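Local coordinates for protein probable endonuclease 4 (Thermotoga maritima, PDB 4HNO) that probably repairs DNA as a metal-dependent AP endonuclease, cleaving the phosphodiester backbone at apurinic or apyrimidinic sites to leave a 3'-hydroxyl and a 5'-terminal sugar phosphate, at residues A[232-236]-A[262-266]; A[94-99]-A[134-139]; A[13-17]-A[34-38]. All coordinates share one frame. Where two conformers were deposited one is given. Numbering follows the deposited sequence.

Contact 1: residues A[232-236]-A[262-266]. With MN (manganese (II) ion), chain C; MN (manganese (II) ion), chain E.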
ATOM      1  N   ARG A 232       5.924  -4.034  13.154  1.00 20.63           N
ATOM      2  CA  ARG A 232       7.265  -4.480  12.807  1.00 28.30           C
ATOM      3  C   ARG A 232       7.148  -5.641  11.822  1.00 18.19           C
ATOM      4  O   ARG A 232       6.780  -6.781  12.181  1.00 11.13           O
ATOM      5  CB  ARG A 232       8.060  -4.879  14.060  1.00 35.71           C
ATOM      6  CG  ARG A 232       8.366  -3.708  14.998  1.00 38.23           C
ATOM      7  CD  ARG A 232       9.236  -2.652  14.324  1.00 39.10           C
ATOM      8  NE  ARG A 232       9.651  -1.591  15.241  1.00 39.58           N
ATOM      9  CZ  ARG A 232       8.968  -0.468  15.461  1.00 39.71           C
ATOM     10  NH1 ARG A 232       7.817  -0.247  14.832  1.00 39.25           N
ATOM     11  NH2 ARG A 232       9.435   0.435  16.312  1.00 39.57           N
ATOM     12  N   HIS A 233       7.444  -5.329  10.559  1.00  9.25           N
ATOM     13  CA  HIS A 233       7.306  -6.301   9.506  1.00  9.59           C
ATOM     14  C   HIS A 233       8.393  -7.367   9.617  1.00  9.75           C
ATOM     15  O   HIS A 233       9.494  -7.121  10.115  1.00 10.77           O
ATOM     16  CB  HIS A 233       7.443  -5.642   8.128  1.00  9.76           C
ATOM     17  CG  HIS A 233       6.517  -4.492   7.871  1.00  9.49           C
ATOM     18  ND1 HIS A 233       6.502  -3.861   6.649  1.00 10.18           N
ATOM     19  CD2 HIS A 233       5.638  -3.810   8.645  1.00  9.75           C
ATOM     20  CE1 HIS A 233       5.639  -2.850   6.690  1.00 10.21           C
ATOM     21  NE2 HIS A 233       5.108  -2.790   7.897  1.00  9.83           N
ATOM     22  N   GLU A 234       8.090  -8.541   9.086  1.00 10.45           N
ATOM     23  CA  GLU A 234       9.012  -9.662   9.087  1.00 10.27           C
ATOM     24  C   GLU A 234       8.976 -10.323   7.706  1.00 10.04           C
ATOM     25  O   GLU A 234       7.980 -10.266   6.978  1.00 10.52           O
ATOM     26  CB  GLU A 234       8.637 -10.651  10.214  1.00 10.65           C
ATOM     27  CG  GLU A 234       9.522 -11.894  10.351  1.00 11.23           C
ATOM     28  CD  GLU A 234      10.974 -11.550  10.581  1.00 12.64           C
ATOM     29  OE1 GLU A 234      11.416 -11.671  11.738  1.00 16.37           O
ATOM     30  OE2 GLU A 234      11.670 -11.159   9.608  1.00 13.72           O
ATOM     31  N   ARG A 235      10.097 -10.960   7.383  1.00 10.69           N
ATOM     32  CA  ARG A 235      10.248 -11.741   6.166  1.00 11.90           C
ATOM     33  C   ARG A 235       9.196 -12.839   6.075  1.00 10.99           C
ATOM     34  O   ARG A 235       8.820 -13.439   7.078  1.00 10.97           O
ATOM     35  CB  ARG A 235      11.653 -12.355   6.140  1.00 13.66           C
ATOM     36  CG  ARG A 235      12.707 -11.254   6.260  1.00 18.82           C
ATOM     37  CD  ARG A 235      14.063 -11.601   5.784  1.00 23.04           C
ATOM     38  NE  ARG A 235      14.034 -12.093   4.425  1.00 24.03           N
ATOM     39  CZ  ARG A 235      15.076 -12.675   3.867  1.00 26.14           C
ATOM     40  NH1 ARG A 235      16.208 -12.800   4.548  1.00 31.73           N
ATOM     41  NH2 ARG A 235      14.983 -13.132   2.644  1.00 26.20           N
ATOM     42  N   ILE A 236       8.733 -13.109   4.862  1.00 11.89           N
ATOM     43  CA  ILE A 236       7.666 -14.081   4.657  1.00 11.90           C
ATOM     44  C   ILE A 236       8.075 -15.431   5.211  1.00 12.52           C
ATOM     45  O   ILE A 236       9.103 -16.000   4.824  1.00 13.65           O
ATOM     46  CB  ILE A 236       7.338 -14.234   3.155  1.00 12.63           C
ATOM     47  CG1 ILE A 236       6.919 -12.888   2.530  1.00 12.62           C
ATOM     48  CG2 ILE A 236       6.269 -15.302   2.954  1.00 13.70           C
ATOM     49  CD1 ILE A 236       5.768 -12.234   3.205  1.00 13.41           C
ATOM     50  N   LEU A 262       5.677  -6.920  -1.365  1.00  9.64           N
ATOM     51  CA  LEU A 262       6.480  -7.115  -0.164  1.00 10.20           C
ATOM     52  C   LEU A 262       7.010  -5.793   0.367  1.00 10.19           C
ATOM     53  O   LEU A 262       7.605  -5.014  -0.380  1.00 11.14           O
ATOM     54  CB  LEU A 262       7.671  -8.001  -0.497  1.00 11.09           C
ATOM     55  CG  LEU A 262       7.369  -9.403  -0.994  1.00 12.69           C
ATOM     56  CD1 LEU A 262       8.580  -9.948  -1.716  1.00 17.86           C
ATOM     57  CD2 LEU A 262       6.972 -10.294   0.150  1.00 12.92           C
ATOM     58  N   GLU A 263       6.844  -5.582   1.674  1.00  9.90           N
ATOM     59  CA  GLU A 263       7.504  -4.485   2.395  1.00 10.08           C
ATOM     60  C   GLU A 263       8.290  -5.083   3.556  1.00 10.27           C
ATOM     61  O   GLU A 263       8.388  -4.526   4.645  1.00 10.91           O
ATOM     62  CB  GLU A 263       6.528  -3.442   2.900  1.00  9.44           C
ATOM     63  CG  GLU A 263       5.572  -2.898   1.866  1.00  9.56           C
ATOM     64  CD  GLU A 263       4.593  -1.950   2.492  1.00  9.16           C
ATOM     65  OE1 GLU A 263       3.893  -2.408   3.445  1.00  8.62           O
ATOM     66  OE2 GLU A 263       4.518  -0.776   2.080  1.00 10.43           O
ATOM     67  N   THR A 264       8.858  -6.248   3.310  1.00 11.36           N
ATOM     68  CA  THR A 264       9.526  -7.010   4.343  1.00 11.39           C
ATOM     69  C   THR A 264      10.953  -6.464   4.505  1.00 12.26           C
ATOM     70  O   THR A 264      11.452  -5.733   3.644  1.00 13.19           O
ATOM     71  CB  THR A 264       9.526  -8.482   3.978  1.00 11.96           C
ATOM     72  OG1 THR A 264      10.056  -8.594   2.660  1.00 13.82           O
ATOM     73  CG2 THR A 264       8.132  -9.071   3.999  1.00 13.12           C
ATOM     74  N   PRO A 265      11.600  -6.775   5.630  1.00 13.22           N
ATOM     75  CA  PRO A 265      12.942  -6.236   5.862  1.00 15.34           C
ATOM     76  C   PRO A 265      13.916  -6.607   4.755  1.00 17.43           C
ATOM     77  O   PRO A 265      13.871  -7.701   4.185  1.00 19.79           O
ATOM     78  CB  PRO A 265      13.361  -6.902   7.169  1.00 17.47           C
ATOM     79  CG  PRO A 265      12.075  -7.157   7.878  1.00 16.31           C
ATOM     80  CD  PRO A 265      11.087  -7.503   6.803  1.00 14.08           C
ATOM     81  N   GLY A 266      14.814  -5.679   4.453  1.00 18.72           N
ATOM     82  CA  GLY A 266      15.860  -5.934   3.478  1.00 21.07           C
ATOM     83  C   GLY A 266      15.688  -5.157   2.189  1.00 21.77           C
ATOM     84  O   GLY A 266      14.854  -4.252   2.092  1.00 24.06           O
TER
HETATM   85 MN    MN C 302       4.212  -1.035   8.723  0.60  9.03          MN
HETATM   86 MN    MN E 304       2.185  -1.386   4.154  0.75 11.03          MN
HETATM   87  O   HOH W   1       3.171   0.281   4.380  0.88  8.73           O
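In a TIM barrel the loops that follow the parallel strands carry the active site, and this contact, beside the metal cluster of endonuclease IV, is a clear instance. Segment 262-266 runs out of the barrel strand 260-262 and meets segment 232-236, which holds the short strand 233-234; the touching parts run 114° apart. L262 is still in the strand, and its CD2 lies 3.5 Å from CG1 of I236, an apolar contact backed by helix 268-284. E263 follows and works with both side chain and backbone. Its OE1 binds a manganese ion at 2.1 Å, in a site completed by E147, D181 and H218 and a water 1.9 Å from the metal, while its carboxylate also has a polar partner in Q33. Its carbonyl O accepts a nearly straight hydrogen bond from H233 ND1 (2.8 Å), lying at the edge of the imidazole close to the ring plane. That bond leaves the other ring nitrogen, NE2, to bind the second manganese at 2.1 Å, alongside H184 and D231. One imidazole thus couples the main chain of one metal ligand to a neighbouring metal site. At T264 the chain packs against the backbone of segment 232-236: CG2 sits 3.2 Å from the carbonyl O of E234. R235 forms salt bridges with E273 and D274, and D274 also bonds T264 OG1. P265 then lays its ring along the 233-235 backbone, with CD 3.6 Å from R235 N and CG 3.4 Å from the carbonyl O of H233.

Contact 2: residues A[94-99]-A[134-139]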
ATOM      1  N   LEU A  94       0.872  16.209  -0.934  1.00  7.83           N
ATOM      2  CA  LEU A  94       0.115  15.118  -1.545  1.00  7.83           C
ATOM      3  C   LEU A  94      -0.325  15.484  -2.963  1.00  7.92           C
ATOM      4  O   LEU A  94      -0.284  14.630  -3.848  1.00  8.12           O
ATOM      5  CB  LEU A  94      -1.058  14.748  -0.649  1.00  8.89           C
ATOM      6  CG  LEU A  94      -1.779  13.459  -1.015  1.00  9.37           C
ATOM      7  CD1 LEU A  94      -0.878  12.270  -1.036  1.00 11.84           C
ATOM      8  CD2 LEU A  94      -2.919  13.215  -0.029  1.00 11.54           C
ATOM      9  N   LYS A  95      -0.714  16.737  -3.197  1.00  8.03           N
ATOM     10  CA  LYS A  95      -1.011  17.166  -4.560  1.00  8.22           C
ATOM     11  C   LYS A  95       0.207  16.969  -5.459  1.00  7.54           C
ATOM     12  O   LYS A  95       0.085  16.495  -6.587  1.00  8.51           O
ATOM     13  CB  LYS A  95      -1.435  18.633  -4.625  1.00  9.03           C
ATOM     14  CG  LYS A  95      -2.792  18.997  -4.075  1.00 10.52           C
ATOM     15  CD  LYS A  95      -3.014  20.517  -4.036  1.00 10.91           C
ATOM     16  CE  LYS A  95      -4.301  20.894  -3.376  1.00 11.18           C
ATOM     17  NZ  LYS A  95      -4.378  22.361  -3.194  1.00 12.86           N
ATOM     18  N   LYS A  96       1.382  17.371  -4.973  1.00  7.55           N
ATOM     19  CA  LYS A  96       2.606  17.164  -5.736  1.00  7.35           C
ATOM     20  C   LYS A  96       2.864  15.673  -5.996  1.00  7.04           C
ATOM     21  O   LYS A  96       3.230  15.298  -7.096  1.00  7.47           O
ATOM     22  CB  LYS A  96       3.784  17.828  -5.016  1.00  7.72           C
ATOM     23  CG  LYS A  96       5.155  17.442  -5.534  1.00  8.29           C
ATOM     24  CD  LYS A  96       5.434  17.644  -7.015  1.00  9.22           C
ATOM     25  CE  LYS A  96       5.339  19.071  -7.495  1.00  9.40           C
ATOM     26  NZ  LYS A  96       6.306  19.944  -6.784  1.00  9.30           N
ATOM     27  N   GLU A  97       2.642  14.824  -4.989  1.00  7.04           N
ATOM     28  CA  GLU A  97       2.828  13.395  -5.224  1.00  7.22           C
ATOM     29  C   GLU A  97       1.870  12.870  -6.285  1.00  7.06           C
ATOM     30  O   GLU A  97       2.268  12.036  -7.097  1.00  7.34           O
ATOM     31  CB  GLU A  97       2.661  12.627  -3.916  1.00  7.55           C
ATOM     32  CG  GLU A  97       3.765  12.885  -2.923  1.00  7.91           C
ATOM     33  CD  GLU A  97       3.590  12.030  -1.644  1.00  9.80           C
ATOM     34  OE1 GLU A  97       4.574  11.845  -0.917  1.00 10.47           O
ATOM     35  OE2 GLU A  97       2.441  11.577  -1.405  1.00 10.74           O
ATOM     36  N   VAL A  98       0.631  13.338  -6.286  1.00  7.33           N
ATOM     37  CA  VAL A  98      -0.293  12.964  -7.356  1.00  7.54           C
ATOM     38  C   VAL A  98       0.258  13.385  -8.710  1.00  7.83           C
ATOM     39  O   VAL A  98       0.197  12.631  -9.677  1.00  8.28           O
ATOM     40  CB  VAL A  98      -1.696  13.551  -7.097  1.00  8.26           C
ATOM     41  CG1 VAL A  98      -2.569  13.437  -8.344  1.00  9.31           C
ATOM     42  CG2 VAL A  98      -2.345  12.856  -5.908  1.00  9.21           C
ATOM     43  N   GLU A  99       0.806  14.597  -8.790  1.00  7.85           N
ATOM     44  CA  GLU A  99       1.350  15.060 -10.038  1.00  8.55           C
ATOM     45  C   GLU A  99       2.603  14.294 -10.459  1.00  7.85           C
ATOM     46  O   GLU A  99       2.818  14.098 -11.661  1.00  8.36           O
ATOM     47  CB  GLU A  99       1.525  16.560  -9.988  1.00 10.88           C
ATOM     48  CG  GLU A  99       0.123  17.272  -9.933  1.00 13.09           C
ATOM     49  CD  GLU A  99      -0.792  16.948 -11.162  1.00 14.22           C
ATOM     50  OE1 GLU A  99      -0.327  17.136 -12.310  1.00 15.33           O
ATOM     51  OE2 GLU A  99      -1.943  16.498 -11.004  1.00 19.59           O
ATOM     52  N   GLU A 134      -9.445  18.296  -1.137  1.00  8.27           N
ATOM     53  CA  GLU A 134      -8.616  19.333  -1.724  0.75  8.47           C
ATOM     54  C   GLU A 134      -7.659  18.742  -2.754  1.00  8.42           C
ATOM     55  O   GLU A 134      -7.416  19.343  -3.801  1.00  9.98           O
ATOM     56  CB  GLU A 134      -7.827  20.089  -0.658  0.75  9.24           C
ATOM     57  CG  GLU A 134      -8.684  20.958   0.184  0.75 11.26           C
ATOM     58  CD  GLU A 134      -9.541  21.887  -0.656  0.75 19.98           C
ATOM     59  OE1 GLU A 134      -8.969  22.631  -1.486  0.75 16.85           O
ATOM     60  OE2 GLU A 134     -10.787  21.848  -0.527  0.75 31.80           O
ATOM     61  N   VAL A 135      -7.113  17.568  -2.480  1.00  7.78           N
ATOM     62  CA  VAL A 135      -6.195  16.944  -3.422  1.00  7.71           C
ATOM     63  C   VAL A 135      -6.927  16.441  -4.661  1.00  7.68           C
ATOM     64  O   VAL A 135      -6.548  16.756  -5.795  1.00  8.23           O
ATOM     65  CB  VAL A 135      -5.413  15.819  -2.745  1.00  8.19           C
ATOM     66  CG1 VAL A 135      -4.572  15.043  -3.734  1.00  8.92           C
ATOM     67  CG2 VAL A 135      -4.553  16.377  -1.604  1.00  9.40           C
ATOM     68  N   LEU A 136      -7.963  15.636  -4.452  1.00  7.53           N
ATOM     69  CA  LEU A 136      -8.657  15.014  -5.577  1.00  7.34           C
ATOM     70  C   LEU A 136      -9.357  16.053  -6.441  1.00  7.61           C
ATOM     71  O   LEU A 136      -9.378  15.924  -7.662  1.00  8.29           O
ATOM     72  CB  LEU A 136      -9.626  13.957  -5.072  1.00  8.16           C
ATOM     73  CG  LEU A 136      -8.948  12.736  -4.447  1.00  8.73           C
ATOM     74  CD1 LEU A 136     -10.004  11.865  -3.796  1.00 10.45           C
ATOM     75  CD2 LEU A 136      -8.129  11.949  -5.455  1.00  9.92           C
ATOM     76  N   ASN A 137      -9.949  17.072  -5.823  1.00  8.13           N
ATOM     77  CA  ASN A 137     -10.701  18.053  -6.574  1.00  8.76           C
ATOM     78  C   ASN A 137      -9.818  19.038  -7.323  1.00  9.32           C
ATOM     79  O   ASN A 137     -10.339  19.886  -8.045  1.00 11.95           O
ATOM     80  CB  ASN A 137     -11.688  18.815  -5.675  1.00  9.43           C
ATOM     81  CG  ASN A 137     -12.822  17.941  -5.138  1.00  9.56           C
ATOM     82  OD1 ASN A 137     -13.174  16.893  -5.697  1.00 10.54           O
ATOM     83  ND2 ASN A 137     -13.438  18.400  -4.067  1.00 10.56           N
ATOM     84  N   ASN A 138      -8.501  18.914  -7.195  1.00  8.70           N
ATOM     85  CA  ASN A 138      -7.551  19.764  -7.894  1.00  8.94           C
ATOM     86  C   ASN A 138      -6.542  18.966  -8.715  1.00  9.01           C
ATOM     87  O   ASN A 138      -5.533  19.508  -9.145  1.00 10.77           O
ATOM     88  CB  ASN A 138      -6.851  20.710  -6.918  1.00  9.90           C
ATOM     89  CG  ASN A 138      -7.776  21.776  -6.431  1.00 11.12           C
ATOM     90  OD1 ASN A 138      -8.118  22.695  -7.176  1.00 13.43           O
ATOM     91  ND2 ASN A 138      -8.224  21.654  -5.204  1.00 12.13           N
ATOM     92  N   THR A 139      -6.852  17.689  -8.955  1.00  8.19           N
ATOM     93  CA  THR A 139      -6.030  16.810  -9.763  1.00  8.36           C
ATOM     94  C   THR A 139      -6.970  15.905 -10.566  1.00  8.25           C
ATOM     95  O   THR A 139      -8.171  15.864 -10.313  1.00  8.69           O
ATOM     96  CB  THR A 139      -5.120  15.932  -8.908  1.00  8.74           C
ATOM     97  OG1 THR A 139      -5.907  15.123  -8.038  1.00  8.36           O
ATOM     98  CG2 THR A 139      -4.104  16.744  -8.110  1.00  9.48           C
TER
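The helices of a TIM barrel form a layer round the strands and pack on their neighbours, as helix 84-104 does here with the end of helix 121-136. V135 is central: its t rotamer sends CG2 to within 3.9 Å of L94 CD2 and 4.0 Å of K95 CG, while its CG1 lies 3.8 Å from V98 CG2. V98, also t, turns its other methyl, CG1, to T139 CB at 3.6 Å. K95 leaves its helix with chi1 m and is then fully extended, so its aliphatic chain passes over the helix end and CE reaches 3.5 Å from E134 O; its ammonium is paired with E92. Side chains of the turn that follows the helix bond back to its last carbonyls. N138, chi1 m, donates from ND2 to E134 O (2.8 Å), and T139, chi1 p, turns OG1 back to V135 O (2.8 Å), with a further bond to R175. This leaves T139 CG2 beside E99, whose bent m,m conformation brings OE2 to 3.6 Å from that methyl. Inward, L94 and V98 rest on L109, and V135 on I144. With E134 O and V135 O bonded by N138 and T139, and no hydrogen bond joining the segments, the contact rests mainly on van der Waals packing of methyls and the aliphatic part of K95.

Contact 3: residues A[13-17]-A[34-38]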
ATOM      1  N   ILE A  13      14.326   3.823  -5.530  1.00 13.48           N
ATOM      2  CA  ILE A  13      14.339   4.743  -6.663  1.00 13.73           C
ATOM      3  C   ILE A  13      15.624   5.562  -6.765  1.00 14.45           C
ATOM      4  O   ILE A  13      15.748   6.384  -7.663  1.00 15.10           O
ATOM      5  CB  ILE A  13      13.135   5.723  -6.623  1.00 12.22           C
ATOM      6  CG1 ILE A  13      13.164   6.565  -5.351  1.00 14.00           C
ATOM      7  CG2 ILE A  13      11.829   4.960  -6.773  1.00 13.20           C
ATOM      8  CD1 ILE A  13      12.181   7.713  -5.361  1.00 15.27           C
ATOM      9  N   SER A  14      16.566   5.356  -5.856  1.00 17.51           N
ATOM     10  CA  SER A  14      17.718   6.251  -5.750  1.00 22.48           C
ATOM     11  C   SER A  14      18.600   6.261  -7.001  1.00 21.84           C
ATOM     12  O   SER A  14      19.272   7.250  -7.263  1.00 25.50           O
ATOM     13  CB  SER A  14      18.554   5.910  -4.513  1.00 30.61           C
ATOM     14  OG  SER A  14      19.085   4.601  -4.601  1.00 42.08           O
ATOM     15  N   LYS A  15      18.595   5.171  -7.764  1.00 19.80           N
ATOM     16  CA  LYS A  15      19.362   5.109  -9.002  1.00 22.21           C
ATOM     17  C   LYS A  15      18.533   5.511 -10.220  1.00 18.45           C
ATOM     18  O   LYS A  15      19.005   5.418 -11.352  1.00 20.84           O
ATOM     19  CB  LYS A  15      19.953   3.714  -9.201  1.00 29.64           C
ATOM     20  CG  LYS A  15      21.001   3.344  -8.176  1.00 38.76           C
ATOM     21  CD  LYS A  15      21.787   2.128  -8.632  1.00 51.88           C
ATOM     22  CE  LYS A  15      22.654   1.560  -7.519  1.00 61.18           C
ATOM     23  NZ  LYS A  15      22.846   0.088  -7.673  1.00 67.16           N
ATOM     24  N   GLY A  16      17.313   5.977  -9.971  1.00 14.92           N
ATOM     25  CA  GLY A  16      16.415   6.414 -11.023  1.00 14.26           C
ATOM     26  C   GLY A  16      15.162   5.559 -11.105  1.00 12.43           C
ATOM     27  O   GLY A  16      15.205   4.339 -10.900  1.00 13.06           O
ATOM     28  N   PHE A  17      14.046   6.202 -11.428  1.00 12.09           N
ATOM     29  CA  PHE A  17      12.808   5.478 -11.591  1.00 10.71           C
ATOM     30  C   PHE A  17      12.941   4.426 -12.690  1.00 10.85           C
ATOM     31  O   PHE A  17      12.363   3.349 -12.605  1.00 11.57           O
ATOM     32  CB  PHE A  17      11.654   6.418 -11.958  1.00 11.45           C
ATOM     33  CG  PHE A  17      11.241   7.358 -10.862  1.00 10.74           C
ATOM     34  CD1 PHE A  17      11.431   8.704 -10.985  1.00 12.17           C
ATOM     35  CD2 PHE A  17      10.646   6.889  -9.712  1.00 11.60           C
ATOM     36  CE1 PHE A  17      11.042   9.578  -9.995  1.00 12.73           C
ATOM     37  CE2 PHE A  17      10.253   7.773  -8.699  1.00 12.53           C
ATOM     38  CZ  PHE A  17      10.449   9.119  -8.858  1.00 11.75           C
ATOM     39  N   ILE A  34       6.866   2.030  -5.323  1.00  8.60           N
ATOM     40  CA  ILE A  34       7.976   2.965  -5.176  1.00  9.07           C
ATOM     41  C   ILE A  34       7.508   4.175  -4.400  1.00  8.59           C
ATOM     42  O   ILE A  34       6.338   4.529  -4.413  1.00  9.67           O
ATOM     43  CB  ILE A  34       8.515   3.430  -6.544  1.00  9.42           C
ATOM     44  CG1 ILE A  34       7.385   3.838  -7.489  1.00 10.24           C
ATOM     45  CG2 ILE A  34       9.340   2.319  -7.186  1.00 10.74           C
ATOM     46  CD1 ILE A  34       7.835   4.667  -8.707  1.00 12.37           C
ATOM     47  N   PHE A  35       8.440   4.870  -3.755  1.00  8.93           N
ATOM     48  CA  PHE A  35       8.172   6.239  -3.313  1.00  8.82           C
ATOM     49  C   PHE A  35       8.196   7.166  -4.544  1.00  8.83           C
ATOM     50  O   PHE A  35       8.809   6.852  -5.548  1.00 10.33           O
ATOM     51  CB  PHE A  35       9.189   6.697  -2.268  1.00  9.94           C
ATOM     52  CG  PHE A  35       9.018   6.037  -0.915  1.00 11.26           C
ATOM     53  CD1 PHE A  35      10.059   5.342  -0.346  1.00 13.33           C
ATOM     54  CD2 PHE A  35       7.836   6.150  -0.200  1.00 13.04           C
ATOM     55  CE1 PHE A  35       9.910   4.759   0.916  1.00 15.40           C
ATOM     56  CE2 PHE A  35       7.682   5.561   1.037  1.00 15.30           C
ATOM     57  CZ  PHE A  35       8.717   4.866   1.597  1.00 16.11           C
ATOM     58  N   PRO A  36       7.565   8.332  -4.450  1.00  9.17           N
ATOM     59  CA  PRO A  36       7.530   9.257  -5.594  1.00  9.58           C
ATOM     60  C   PRO A  36       8.691  10.243  -5.600  1.00  8.40           C
ATOM     61  O   PRO A  36       8.825  11.003  -6.542  1.00  9.41           O
ATOM     62  CB  PRO A  36       6.182   9.980  -5.423  1.00 10.66           C
ATOM     63  CG  PRO A  36       5.734   9.679  -4.032  1.00 13.40           C
ATOM     64  CD  PRO A  36       6.654   8.753  -3.377  1.00 12.14           C
ATOM     65  N   HIS A  37       9.493  10.242  -4.548  1.00  9.63           N
ATOM     66  CA  HIS A  37      10.552  11.207  -4.344  1.00 10.62           C
ATOM     67  C   HIS A  37      11.337  10.739  -3.131  1.00 12.53           C
ATOM     68  O   HIS A  37      10.929   9.806  -2.435  1.00 13.75           O
ATOM     69  CB  HIS A  37       9.957  12.606  -4.080  1.00 11.76           C
ATOM     70  CG  HIS A  37       8.980  12.630  -2.950  1.00 11.57           C
ATOM     71  ND1 HIS A  37       9.350  12.540  -1.627  1.00 15.10           N
ATOM     72  CD2 HIS A  37       7.631  12.694  -2.962  1.00 11.64           C
ATOM     73  CE1 HIS A  37       8.259  12.538  -0.881  1.00 16.36           C
ATOM     74  NE2 HIS A  37       7.202  12.623  -1.664  1.00 13.05           N
ATOM     75  N   ASN A  38      12.438  11.429  -2.867  1.00 15.30           N
ATOM     76  CA  ASN A  38      13.209  11.213  -1.653  1.00 20.20           C
ATOM     77  C   ASN A  38      13.291  12.495  -0.828  1.00 20.92           C
ATOM     78  O   ASN A  38      14.306  12.768  -0.181  1.00 22.83           O
ATOM     79  CB  ASN A  38      14.610  10.733  -2.013  1.00 28.50           C
ATOM     80  CG  ASN A  38      15.503  11.861  -2.487  1.00 40.34           C
ATOM     81  OD1 ASN A  38      15.148  12.607  -3.403  1.00 40.84           O
ATOM     82  ND2 ASN A  38      16.656  12.013  -1.842  1.00 45.37           N
TER
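Adjacent strands of a TIM barrel deliver adjacent loops. Here the loop after strand 7-10 (residues 13-17) meets the loop after strand 31-34 (residues 34-38), and the bump is I13. With chi1 p and chi2 t its side chain reaches toward segment 34-38, and CD1 enters a shallow recess made largely of backbone: F35 O at 3.5 Å, H37 N at 3.8 Å and P36 C at 4.3 Å from I13 CD1. The CA-to-CB bonds of P36 and H37 point away from segment 13-17, leaving backbone to line the recess; P36 touches I100 and H37 NE2 is hydrogen-bonded to E97, both of helix 84-104. On the other branch, I13 CG2 meets I34 CG2 at 3.7 Å, an apolar contact at the strand end. A type I turn from I13 to G16, closed by G16 N to I13 O at 2.8 Å, carries the exposed S14 and K15 past the interface. G16 has a positive phi at which a side chain would strike the preceding carbonyl, and the chain then brings F17 back to the contact. F35, by contrast, swings its ring off toward the metal centre, stacking edge-to-face with H10 and approaching the zinc ligand H72, so the packed loop also contributes to the surroundings of the active site. The second bump, the F17 ring, meets I34 CD1 through CD2 at 3.7 Å and turns its edge to the backbone carbonyls: CE2 is 3.6 Å from F35 O, and CZ is 3.4 Å from P36 O.

Overall arrangement
From the N terminus the three contacts come in series, none nesting in or crossing another. Contact 3 closes first, bringing the loops after strands 7-10 and 31-34 together across one strand-helix-strand unit with helix 20-26. Contact 2 then closes a longer loop through strand 108-115, joining two helices of the outer layer. Contact 1 comes last, tying strand 233-234 to the loop that leads into the final helix, 268-284. Contacts 2 and 3 touch through E97 and H37, so helix 84-104 of contact 2 packs directly on the 34-38 loop of contact 3. Contacts 1 and 2 lie on opposite sides of the chain's centre, their own centres about 30 Å apart.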